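Side-chain contacts in probable quinone reductase Qor (NADPH:quinone reductase) (Zeta-crystallin homolog protein) (Mycobacterium tuberculosis, PDB 4RVU), which binds NADPH and probably passes its electrons to quinone substrates, as a member of the zeta-crystallin-like quinone oxidoreductases: residues 125-128 / 129-133; 156-159 / 160-164; 292-296 / 297-301; 41-44 / 45-49. One frame throughout, in Å; residues are numbered along the deposited sequence.

Three of the four contacts touch the same NADPH, and contacts 2 and 4 share its pyrophosphate. Contact 1, on helix 120-140, meets the nicotinamide; contact 2 holds the pyrophosphate at the start of helix 157-168; contact 4 reaches the pyrophosphate and both riboses from the GroES-like part of the chain. Contacts 1 and 2 pack directly, their centres about 9 Å apart, with Ala133 CB 3.6 Å from Ile161 CG2. Contacts 1 and 4 meet through Lys129 NZ and Asn44 OD1, 2.7 Å apart, probably a hydrogen bond. Contact 3 stays back from the cofactor, Val301 about 10 Å from it by side chain, yet leans on contacts 1 and 2.

Contact 1 (125-128 / 129-133); sequences SALL and KGLTA. With NDP (NADPH dihydro-nicotinamide-adenine-dinucleotide phosphate), chain E.
Leu128 O is gripped twice by Thr132, one helical turn on: by the hydroxyl OG1 at 2.8 Å and by the backbone N at 3.1 Å, the two donors arriving from opposite faces of the carbonyl plane. With chi1 at -60°, OG1 lies beside its own backbone N and faces back down the helix, while CG2, anti to that N, also approaches the nicotinamide, 3.7 Å from C4N. OG1 itself lies 3.1 Å from that carbon, the one that carries the hydride in NADPH, so this turn of helix lines the pocket beside the reactive carbon. Leu128 adds CD2, which reaches NDP C5N at 3.5 Å. On another side of the helix, Leu127 and Leu131 pack at an oblique angle, Leu127 CG against Leu131 CD1 at 3.8 Å. Lys129 bends late in its chain, and NZ shares a water with its own backbone N; the ammonium also salt-bridges Glu66 and bonds Asn44 OD1, a buried charge thus paired. The turn belongs to helix 120-140, with Leu127 and Leu131 against helix 280-295, Lys129 and Ala133 against helix 157-168, and Ser125 touching strand 327-331.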
# COMPACT_ATOMS: atom_id res chain seq x y z
N SER A 125 17.12 18.56 -16.13
CA SER A 125 17.44 17.15 -15.93
C SER A 125 16.94 16.68 -14.57
O SER A 125 16.67 15.50 -14.37
CB SER A 125 18.96 16.94 -15.98
OG SER A 125 19.45 17.06 -17.30
N ALA A 126 16.81 17.62 -13.64
CA ALA A 126 16.70 17.28 -12.22
C ALA A 126 15.30 17.39 -11.63
O ALA A 126 14.94 16.60 -10.76
CB ALA A 126 17.67 18.13 -11.40
N LEU A 127 14.51 18.38 -12.05
CA LEU A 127 13.29 18.71 -11.30
C LEU A 127 12.19 17.64 -11.26
O LEU A 127 11.84 17.17 -10.18
CB LEU A 127 12.68 20.05 -11.73
CG LEU A 127 11.58 20.47 -10.74
CD1 LEU A 127 12.17 20.89 -9.38
CD2 LEU A 127 10.65 21.56 -11.28
N LEU A 128 11.62 17.27 -12.40
CA LEU A 128 10.51 16.31 -12.36
C LEU A 128 10.96 15.00 -11.74
O LEU A 128 10.29 14.45 -10.85
CB LEU A 128 9.94 16.05 -13.77
CG LEU A 128 8.59 15.30 -13.82
CD1 LEU A 128 7.80 15.67 -15.07
CD2 LEU A 128 8.78 13.79 -13.76
N LYS A 129 12.10 14.50 -12.19
CA LYS A 129 12.59 13.22 -11.70
C LYS A 129 13.09 13.31 -10.25
O LYS A 129 12.93 12.36 -9.46
CB LYS A 129 13.66 12.69 -12.64
CG LYS A 129 13.14 12.38 -14.04
CD LYS A 129 14.34 12.17 -14.98
CE LYS A 129 14.10 12.65 -16.40
NZ LYS A 129 13.56 14.05 -16.55
N GLY A 130 13.68 14.45 -9.89
CA GLY A 130 14.14 14.67 -8.53
C GLY A 130 13.03 14.84 -7.51
O GLY A 130 13.14 14.34 -6.37
N LEU A 131 11.96 15.53 -7.90
CA LEU A 131 10.76 15.64 -7.04
C LEU A 131 10.17 14.25 -6.85
O LEU A 131 9.66 13.91 -5.78
CB LEU A 131 9.72 16.58 -7.66
CG LEU A 131 10.02 18.07 -7.76
CD1 LEU A 131 8.97 18.79 -8.63
CD2 LEU A 131 10.07 18.70 -6.38
N THR A 132 10.25 13.43 -7.89
CA THR A 132 9.74 12.07 -7.81
C THR A 132 10.59 11.23 -6.86
O THR A 132 10.05 10.54 -6.00
CB THR A 132 9.67 11.42 -9.19
OG1 THR A 132 8.79 12.18 -10.02
CG2 THR A 132 9.16 9.98 -9.09
N ALA A 133 11.91 11.28 -7.00
CA ALA A 133 12.78 10.57 -6.06
C ALA A 133 12.53 11.05 -4.63
O ALA A 133 12.47 10.25 -3.70
CB ALA A 133 14.26 10.74 -6.44
PA NDP E . 14.26 6.27 -17.54
O1A NDP E . 15.33 7.28 -17.82
O2A NDP E . 14.35 5.42 -16.30
O5B NDP E . 14.11 5.30 -18.81
C5B NDP E . 13.37 4.09 -18.71
C4B NDP E . 14.35 2.98 -18.37
O4B NDP E . 13.67 1.79 -17.96
C3B NDP E . 15.19 2.58 -19.57
O3B NDP E . 16.37 3.37 -19.68
C2B NDP E . 15.51 1.12 -19.30
O2B NDP E . 16.78 0.99 -18.70
C1B NDP E . 14.42 0.64 -18.35
N9A NDP E . 13.58 -0.32 -19.09
C8A NDP E . 13.39 -1.61 -18.77
N7A NDP E . 12.58 -2.23 -19.67
C5A NDP E . 12.25 -1.32 -20.60
C6A NDP E . 11.42 -1.31 -21.83
N6A NDP E . 10.78 -2.42 -22.24
N1A NDP E . 11.34 -0.15 -22.51
C2A NDP E . 11.97 0.96 -22.11
N3A NDP E . 12.74 1.02 -21.00
C4A NDP E . 12.91 -0.06 -20.22
O3 NDP E . 12.85 7.03 -17.55
PN NDP E . 12.49 8.17 -16.48
O1N NDP E . 13.65 8.34 -15.54
O2N NDP E . 11.94 9.35 -17.24
O5D NDP E . 11.28 7.51 -15.66
C5D NDP E . 11.46 6.28 -14.96
C4D NDP E . 10.12 5.60 -14.75
O4D NDP E . 9.40 6.27 -13.72
C3D NDP E . 9.26 5.69 -16.00
O3D NDP E . 8.54 4.46 -16.13
C2D NDP E . 8.28 6.81 -15.72
O2D NDP E . 7.04 6.56 -16.38
C1D NDP E . 8.14 6.75 -14.21
N1N NDP E . 7.87 8.04 -13.57
C2N NDP E . 6.86 8.11 -12.70
C3N NDP E . 6.53 9.29 -12.04
C7N NDP E . 5.38 9.30 -11.09
O7N NDP E . 5.14 10.31 -10.46
N7N NDP E . 4.66 8.19 -10.94
C4N NDP E . 7.33 10.55 -12.28
C5N NDP E . 8.40 10.34 -13.23
C6N NDP E . 8.63 9.11 -13.83
P2B NDP E . 17.51 -0.45 -18.62
O1X NDP E . 16.44 -1.42 -19.04
O2X NDP E . 18.65 -0.34 -19.58
O3X NDP E . 17.94 -0.57 -17.19
O HOH W 1 13.87 15.58 -14.22

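Contact 2 (156-159 / 160-164); sequences GGVG and LILTQ. With NDP (NADPH dihydro-nicotinamide-adenine-dinucleotide phosphate), chain E.
Val158 divides its branches between helix and cofactor: CG1, anti to the backbone N (chi1 179°), runs alongside Leu162 and meets its CD1 at 3.6 Å, both side chains pointing the same way, whereas CG2 lies 3.5 Å from NDP O1N. Two consecutive backbone amides at the start of this helix point out of it and onto the two phosphates of NADPH: Gly157 N bonds O1A at 2.8 Å and nearly straight (172°), while Val158 N takes O1N of the second phosphate at 2.9 Å. Gly156, at the N-cap, passes close to the pyrophosphate, its CA 3.4 Å from NDP O2A, where the absence of a side chain lets the phosphate settle. The positive end of the helix dipole probably adds to the attraction. Gly156 and Gly159 are consistent with the last two glycines of a Rossmann-type GxGxxG pattern. Further along, Gly159 O accepts from Thr163 N and from Thr163 OG1 (2.8 Å), which come from opposite faces of its plane. Leu160 O accepts from Gln164 N and, from the opposite face of its plane, from Gln164 NE2, leaving OE1 for Thr300 N. The helix links strands 148-151 and 172-176 in a beta-alpha-beta unit; Thr163 rests on strand 172-176, while Val158, Ile161 and Leu162 lie against helix 120-140.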
# COMPACT_ATOMS: atom_id res chain seq x y z
N GLY A 156 18.66 4.91 -15.24
CA GLY A 156 17.70 5.82 -15.84
C GLY A 156 17.68 7.15 -15.10
O GLY A 156 18.41 7.32 -14.12
N GLY A 157 16.84 8.08 -15.56
CA GLY A 157 16.76 9.40 -14.94
C GLY A 157 16.39 9.36 -13.47
O GLY A 157 17.13 9.87 -12.63
N VAL A 158 15.25 8.75 -13.17
CA VAL A 158 14.82 8.61 -11.78
C VAL A 158 15.75 7.67 -11.02
O VAL A 158 16.12 7.94 -9.86
CB VAL A 158 13.37 8.11 -11.68
CG1 VAL A 158 12.96 7.96 -10.23
CG2 VAL A 158 12.42 9.06 -12.39
N GLY A 159 16.13 6.57 -11.66
CA GLY A 159 16.97 5.57 -11.03
C GLY A 159 18.25 6.09 -10.41
O GLY A 159 18.58 5.75 -9.27
N LEU A 160 18.99 6.91 -11.17
CA LEU A 160 20.26 7.42 -10.68
C LEU A 160 20.04 8.38 -9.51
O LEU A 160 20.84 8.43 -8.58
CB LEU A 160 21.04 8.12 -11.80
CG LEU A 160 21.64 7.21 -12.88
CD1 LEU A 160 22.11 8.08 -14.05
CD2 LEU A 160 22.80 6.41 -12.31
N ILE A 161 18.95 9.15 -9.54
CA ILE A 161 18.67 10.07 -8.44
C ILE A 161 18.27 9.31 -7.18
O ILE A 161 18.75 9.62 -6.08
CB ILE A 161 17.60 11.14 -8.82
CG1 ILE A 161 18.10 11.99 -9.99
CG2 ILE A 161 17.34 12.06 -7.63
CD1 ILE A 161 17.04 12.99 -10.53
N LEU A 162 17.41 8.30 -7.34
CA LEU A 162 17.02 7.45 -6.22
C LEU A 162 18.25 6.82 -5.56
O LEU A 162 18.38 6.80 -4.33
CB LEU A 162 16.05 6.34 -6.66
CG LEU A 162 14.59 6.76 -6.85
CD1 LEU A 162 13.80 5.67 -7.57
CD2 LEU A 162 13.95 7.07 -5.50
N THR A 163 19.15 6.32 -6.40
CA THR A 163 20.31 5.57 -5.91
C THR A 163 21.24 6.48 -5.11
O THR A 163 21.59 6.16 -3.97
CB THR A 163 21.05 4.92 -7.08
OG1 THR A 163 20.16 3.99 -7.70
CG2 THR A 163 22.30 4.19 -6.60
N GLN A 164 21.57 7.64 -5.68
CA GLN A 164 22.43 8.58 -4.99
C GLN A 164 21.82 9.06 -3.69
O GLN A 164 22.50 9.10 -2.66
CB GLN A 164 22.72 9.78 -5.87
CG GLN A 164 23.50 9.47 -7.12
CD GLN A 164 23.71 10.71 -7.95
OE1 GLN A 164 24.59 11.53 -7.65
NE2 GLN A 164 22.89 10.88 -8.99
PA NDP E . 14.26 6.27 -17.54
O1A NDP E . 15.33 7.28 -17.82
O2A NDP E . 14.35 5.42 -16.30
O5B NDP E . 14.11 5.30 -18.81
C5B NDP E . 13.37 4.09 -18.71
C4B NDP E . 14.35 2.98 -18.37
O4B NDP E . 13.67 1.79 -17.96
C3B NDP E . 15.19 2.58 -19.57
O3B NDP E . 16.37 3.37 -19.68
C2B NDP E . 15.51 1.12 -19.30
O2B NDP E . 16.78 0.99 -18.70
C1B NDP E . 14.42 0.64 -18.35
N9A NDP E . 13.58 -0.32 -19.09
C8A NDP E . 13.39 -1.61 -18.77
N7A NDP E . 12.58 -2.23 -19.67
C5A NDP E . 12.25 -1.32 -20.60
C6A NDP E . 11.42 -1.31 -21.83
N6A NDP E . 10.78 -2.42 -22.24
N1A NDP E . 11.34 -0.15 -22.51
C2A NDP E . 11.97 0.96 -22.11
N3A NDP E . 12.74 1.02 -21.00
C4A NDP E . 12.91 -0.06 -20.22
O3 NDP E . 12.85 7.03 -17.55
PN NDP E . 12.49 8.17 -16.48
O1N NDP E . 13.65 8.34 -15.54
O2N NDP E . 11.94 9.35 -17.24
O5D NDP E . 11.28 7.51 -15.66
C5D NDP E . 11.46 6.28 -14.96
C4D NDP E . 10.12 5.60 -14.75
O4D NDP E . 9.40 6.27 -13.72
C3D NDP E . 9.26 5.69 -16.00
O3D NDP E . 8.54 4.46 -16.13
C2D NDP E . 8.28 6.81 -15.72
O2D NDP E . 7.04 6.56 -16.38
C1D NDP E . 8.14 6.75 -14.21
N1N NDP E . 7.87 8.04 -13.57
C2N NDP E . 6.86 8.11 -12.70
C3N NDP E . 6.53 9.29 -12.04
C7N NDP E . 5.38 9.30 -11.09
O7N NDP E . 5.14 10.31 -10.46
N7N NDP E . 4.66 8.19 -10.94
C4N NDP E . 7.33 10.55 -12.28
C5N NDP E . 8.40 10.34 -13.23
C6N NDP E . 8.63 9.11 -13.83
P2B NDP E . 17.51 -0.45 -18.62
O1X NDP E . 16.44 -1.42 -19.04
O2X NDP E . 18.65 -0.34 -19.58
O3X NDP E . 17.94 -0.57 -17.19

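Contact 3 (292-296 / 297-301); sequences DAINS and EAITV. Unlike the reference sequence in segment 292-296: Asn295 (reference Gly).
Ile294 and Ile299 carry the apolar part of this turn, their CG1 atoms 3.7 Å apart and the two side chains crossing at a slant. Chi1 of 72° sets Ile299 CG1 between its backbone N and carbonyl carbon, which brings the branch back over the helix end; Ala293 CB lies 4.2 Å from that CG1, and 4.1 Å from Ala298 CB. Farther along, Ile294 CD1 reaches Val301 CG2. Around this patch the backbone closes off helix 280-295 with a Schellman motif, in which Glu297 takes positive phi (63°) and the chain folds back on the last turn. Ile299 N bonds Ala293 O at 3.2 Å, and Glu297 N bonds Ile294 O, each donor standing well above the carbonyl plane. Ile294 CA adds a CH...O contact to Ile299 O at 3.5 Å. Ala298 N makes a weak hydrogen bond to Ser296 OG. Water 2 joins the two limbs, donating to Ile294 O (2.7 Å) and to Ile299 O while accepting from Thr300 OG1. In the next shell, Gln164 OE1 holds Thr300 N, Trp165 lies against Ala293 and Ile299, and Ala126 of helix 120-140 meets both Ile294 and Val301.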
# COMPACT_ATOMS: atom_id res chain seq x y z
N ASP A 292 18.88 21.52 -2.16
CA ASP A 292 19.81 21.33 -1.05
C ASP A 292 20.73 20.12 -1.27
O ASP A 292 21.94 20.20 -1.07
CB ASP A 292 19.05 21.17 0.28
CG ASP A 292 18.40 22.47 0.74
OD1 ASP A 292 18.63 23.52 0.11
OD2 ASP A 292 17.66 22.42 1.75
N ALA A 293 20.13 19.01 -1.70
CA ALA A 293 20.88 17.78 -1.96
C ALA A 293 21.86 17.95 -3.13
O ALA A 293 22.99 17.48 -3.07
CB ALA A 293 19.92 16.62 -2.22
N ILE A 294 21.44 18.60 -4.17
CA ILE A 294 22.34 18.88 -5.27
C ILE A 294 23.51 19.76 -4.81
O ILE A 294 24.64 19.55 -5.15
CB ILE A 294 21.57 19.58 -6.39
CG1 ILE A 294 20.61 18.62 -7.04
CG2 ILE A 294 22.49 20.18 -7.44
CD1 ILE A 294 19.78 19.24 -8.10
N ASN A 295 23.21 20.83 -4.09
CA ASN A 295 24.30 21.74 -3.71
C ASN A 295 25.23 21.22 -2.64
O ASN A 295 26.31 21.71 -2.55
CB ASN A 295 23.88 23.17 -3.41
CG ASN A 295 25.03 24.25 -3.60
OD1 ASN A 295 26.16 23.96 -4.12
ND2 ASN A 295 24.74 25.48 -3.18
N SER A 296 24.80 20.23 -1.86
CA SER A 296 25.76 19.61 -0.94
C SER A 296 26.49 18.44 -1.60
O SER A 296 27.36 17.81 -0.98
CB SER A 296 25.05 19.13 0.32
OG SER A 296 24.19 18.03 0.06
N GLU A 297 26.13 18.16 -2.85
CA GLU A 297 26.64 17.01 -3.59
C GLU A 297 26.23 15.69 -2.94
O GLU A 297 26.88 14.66 -3.14
CB GLU A 297 28.16 17.09 -3.81
CG GLU A 297 28.59 18.26 -4.68
CD GLU A 297 30.08 18.27 -4.98
OE1 GLU A 297 30.83 18.97 -4.27
OE2 GLU A 297 30.50 17.60 -5.94
N ALA A 298 25.15 15.73 -2.16
CA ALA A 298 24.48 14.51 -1.71
C ALA A 298 24.03 13.74 -2.95
O ALA A 298 24.06 12.51 -2.98
CB ALA A 298 23.29 14.84 -0.84
N ILE A 299 23.61 14.48 -3.96
CA ILE A 299 23.37 13.92 -5.29
C ILE A 299 24.01 14.83 -6.32
O ILE A 299 24.24 16.02 -6.07
CB ILE A 299 21.87 13.77 -5.62
CG1 ILE A 299 21.22 15.12 -5.87
CG2 ILE A 299 21.13 12.96 -4.54
CD1 ILE A 299 19.75 15.03 -6.27
N THR A 300 24.31 14.26 -7.49
CA THR A 300 24.77 15.03 -8.64
C THR A 300 23.97 14.58 -9.85
O THR A 300 24.03 13.41 -10.24
CB THR A 300 26.28 14.82 -8.90
OG1 THR A 300 27.03 15.31 -7.78
CG2 THR A 300 26.73 15.55 -10.17
N VAL A 301 23.20 15.49 -10.44
CA VAL A 301 22.36 15.14 -11.58
C VAL A 301 23.10 15.47 -12.85
O VAL A 301 23.28 16.64 -13.19
CB VAL A 301 21.02 15.89 -11.56
CG1 VAL A 301 20.18 15.49 -12.77
CG2 VAL A 301 20.26 15.58 -10.26
O HOH W 2 25.74 18.15 -7.13

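Contact 4 (41-44 / 45-49); sequences IGVN and FIDTY. With NDP (NADPH dihydro-nicotinamide-adenine-dinucleotide phosphate), chain E.
Where strand 40-42 gives way to helix 45-52, in the GroES-like part of the chain, Asn44 and Asp47 bond to each other in both directions. Asp47 OD2 accepts from Asn44 N at 2.9 Å, met from above the carboxylate plane, and Asp47 N returns a bond to Asn44 O at 2.8 Å. Chi1 of -57° turns the carboxylate back toward Asn44 N, and Tyr100 OH gives OD2 a second partner. Water 3 accepts from Asn44 ND2 at 3.0 Å and lies within bonding range of Asp47 OD1, while Asn44 ND2 also bonds Glu66 OE1. One residue on, Phe45 N bonds NDP O2N at 3.2 Å, and the Phe45 side chain lies along the cofactor, CB near the nicotinamide ribose and CD2 3.6 Å from C5B. Phe45 O accepts from Thr48 OG1 in the carbonyl plane, 2.6 Å away, as well as from Thr48 N, and it sits over the centre of one face of the Tyr49 ring. That tyrosine's OH takes a weak bond from NDP O2D. The result is a strand-to-helix turn that brings a backbone amide and two aromatic rings to the NADPH site, across from the dinucleotide-binding domain of this medium-chain reductase fold.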
# COMPACT_ATOMS: atom_id res chain seq x y z
N ILE A 41 14.76 21.65 -22.00
CA ILE A 41 13.44 21.02 -21.87
C ILE A 41 13.63 19.58 -21.44
O ILE A 41 14.37 18.83 -22.07
CB ILE A 41 12.71 21.09 -23.21
CG1 ILE A 41 12.45 22.55 -23.59
CG2 ILE A 41 11.38 20.33 -23.16
CD1 ILE A 41 12.27 22.76 -25.07
N GLY A 42 12.94 19.17 -20.38
CA GLY A 42 13.11 17.82 -19.87
C GLY A 42 12.35 16.80 -20.70
O GLY A 42 11.25 17.06 -21.18
N VAL A 43 12.96 15.63 -20.89
CA VAL A 43 12.27 14.50 -21.50
C VAL A 43 11.89 13.51 -20.40
O VAL A 43 12.71 13.18 -19.54
CB VAL A 43 13.14 13.83 -22.58
CG1 VAL A 43 12.45 12.58 -23.14
CG2 VAL A 43 13.40 14.81 -23.71
N ASN A 44 10.64 13.06 -20.41
CA ASN A 44 10.18 12.13 -19.37
C ASN A 44 9.42 10.98 -19.97
O ASN A 44 8.74 11.15 -20.98
CB ASN A 44 9.32 12.88 -18.35
CG ASN A 44 10.14 13.86 -17.55
OD1 ASN A 44 10.87 13.46 -16.64
ND2 ASN A 44 10.05 15.14 -17.92
N PHE A 45 9.52 9.80 -19.36
CA PHE A 45 8.88 8.63 -19.95
C PHE A 45 7.38 8.82 -20.11
O PHE A 45 6.78 8.31 -21.05
CB PHE A 45 9.18 7.35 -19.16
CG PHE A 45 9.38 6.15 -20.04
CD1 PHE A 45 8.29 5.47 -20.57
CD2 PHE A 45 10.66 5.73 -20.35
CE1 PHE A 45 8.48 4.37 -21.40
CE2 PHE A 45 10.86 4.63 -21.17
CZ PHE A 45 9.77 3.95 -21.70
N ILE A 46 6.78 9.60 -19.22
CA ILE A 46 5.35 9.88 -19.32
C ILE A 46 5.00 10.62 -20.60
O ILE A 46 3.86 10.50 -21.08
CB ILE A 46 4.80 10.65 -18.08
CG1 ILE A 46 3.27 10.56 -18.02
CG2 ILE A 46 5.24 12.08 -18.07
CD1 ILE A 46 2.67 11.26 -16.82
N ASP A 47 5.95 11.37 -21.16
CA ASP A 47 5.72 12.06 -22.43
C ASP A 47 5.32 11.04 -23.50
O ASP A 47 4.51 11.33 -24.38
CB ASP A 47 6.97 12.83 -22.91
CG ASP A 47 7.48 13.86 -21.90
OD1 ASP A 47 6.72 14.26 -20.99
OD2 ASP A 47 8.65 14.30 -22.05
N THR A 48 5.92 9.85 -23.43
CA THR A 48 5.65 8.82 -24.43
C THR A 48 4.24 8.25 -24.30
O THR A 48 3.66 7.80 -25.29
CB THR A 48 6.66 7.65 -24.36
OG1 THR A 48 6.39 6.83 -23.21
CG2 THR A 48 8.10 8.16 -24.33
N TYR A 49 3.69 8.26 -23.08
CA TYR A 49 2.35 7.72 -22.84
C TYR A 49 1.31 8.69 -23.40
O TYR A 49 0.29 8.27 -23.94
CB TYR A 49 2.08 7.48 -21.34
CG TYR A 49 3.06 6.59 -20.58
CD1 TYR A 49 3.62 5.45 -21.16
CD2 TYR A 49 3.40 6.90 -19.27
CE1 TYR A 49 4.52 4.65 -20.43
CE2 TYR A 49 4.29 6.12 -18.55
CZ TYR A 49 4.85 5.00 -19.13
OH TYR A 49 5.74 4.23 -18.39
PA NDP E . 14.26 6.27 -17.54
O1A NDP E . 15.33 7.28 -17.82
O2A NDP E . 14.35 5.42 -16.30
O5B NDP E . 14.11 5.30 -18.81
C5B NDP E . 13.37 4.09 -18.71
C4B NDP E . 14.35 2.98 -18.37
O4B NDP E . 13.67 1.79 -17.96
C3B NDP E . 15.19 2.58 -19.57
O3B NDP E . 16.37 3.37 -19.68
C2B NDP E . 15.51 1.12 -19.30
O2B NDP E . 16.78 0.99 -18.70
C1B NDP E . 14.42 0.64 -18.35
N9A NDP E . 13.58 -0.32 -19.09
C8A NDP E . 13.39 -1.61 -18.77
N7A NDP E . 12.58 -2.23 -19.67
C5A NDP E . 12.25 -1.32 -20.60
C6A NDP E . 11.42 -1.31 -21.83
N6A NDP E . 10.78 -2.42 -22.24
N1A NDP E . 11.34 -0.15 -22.51
C2A NDP E . 11.97 0.96 -22.11
N3A NDP E . 12.74 1.02 -21.00
C4A NDP E . 12.91 -0.06 -20.22
O3 NDP E . 12.85 7.03 -17.55
PN NDP E . 12.49 8.17 -16.48
O1N NDP E . 13.65 8.34 -15.54
O2N NDP E . 11.94 9.35 -17.24
O5D NDP E . 11.28 7.51 -15.66
C5D NDP E . 11.46 6.28 -14.96
C4D NDP E . 10.12 5.60 -14.75
O4D NDP E . 9.40 6.27 -13.72
C3D NDP E . 9.26 5.69 -16.00
O3D NDP E . 8.54 4.46 -16.13
C2D NDP E . 8.28 6.81 -15.72
O2D NDP E . 7.04 6.56 -16.38
C1D NDP E . 8.14 6.75 -14.21
N1N NDP E . 7.87 8.04 -13.57
C2N NDP E . 6.86 8.11 -12.70
C3N NDP E . 6.53 9.29 -12.04
C7N NDP E . 5.38 9.30 -11.09
O7N NDP E . 5.14 10.31 -10.46
N7N NDP E . 4.66 8.19 -10.94
C4N NDP E . 7.33 10.55 -12.28
C5N NDP E . 8.40 10.34 -13.23
C6N NDP E . 8.63 9.11 -13.83
P2B NDP E . 17.51 -0.45 -18.62
O1X NDP E . 16.44 -1.42 -19.04
O2X NDP E . 18.65 -0.34 -19.58
O3X NDP E . 17.94 -0.57 -17.19
O HOH W 3 8.12 16.34 -19.83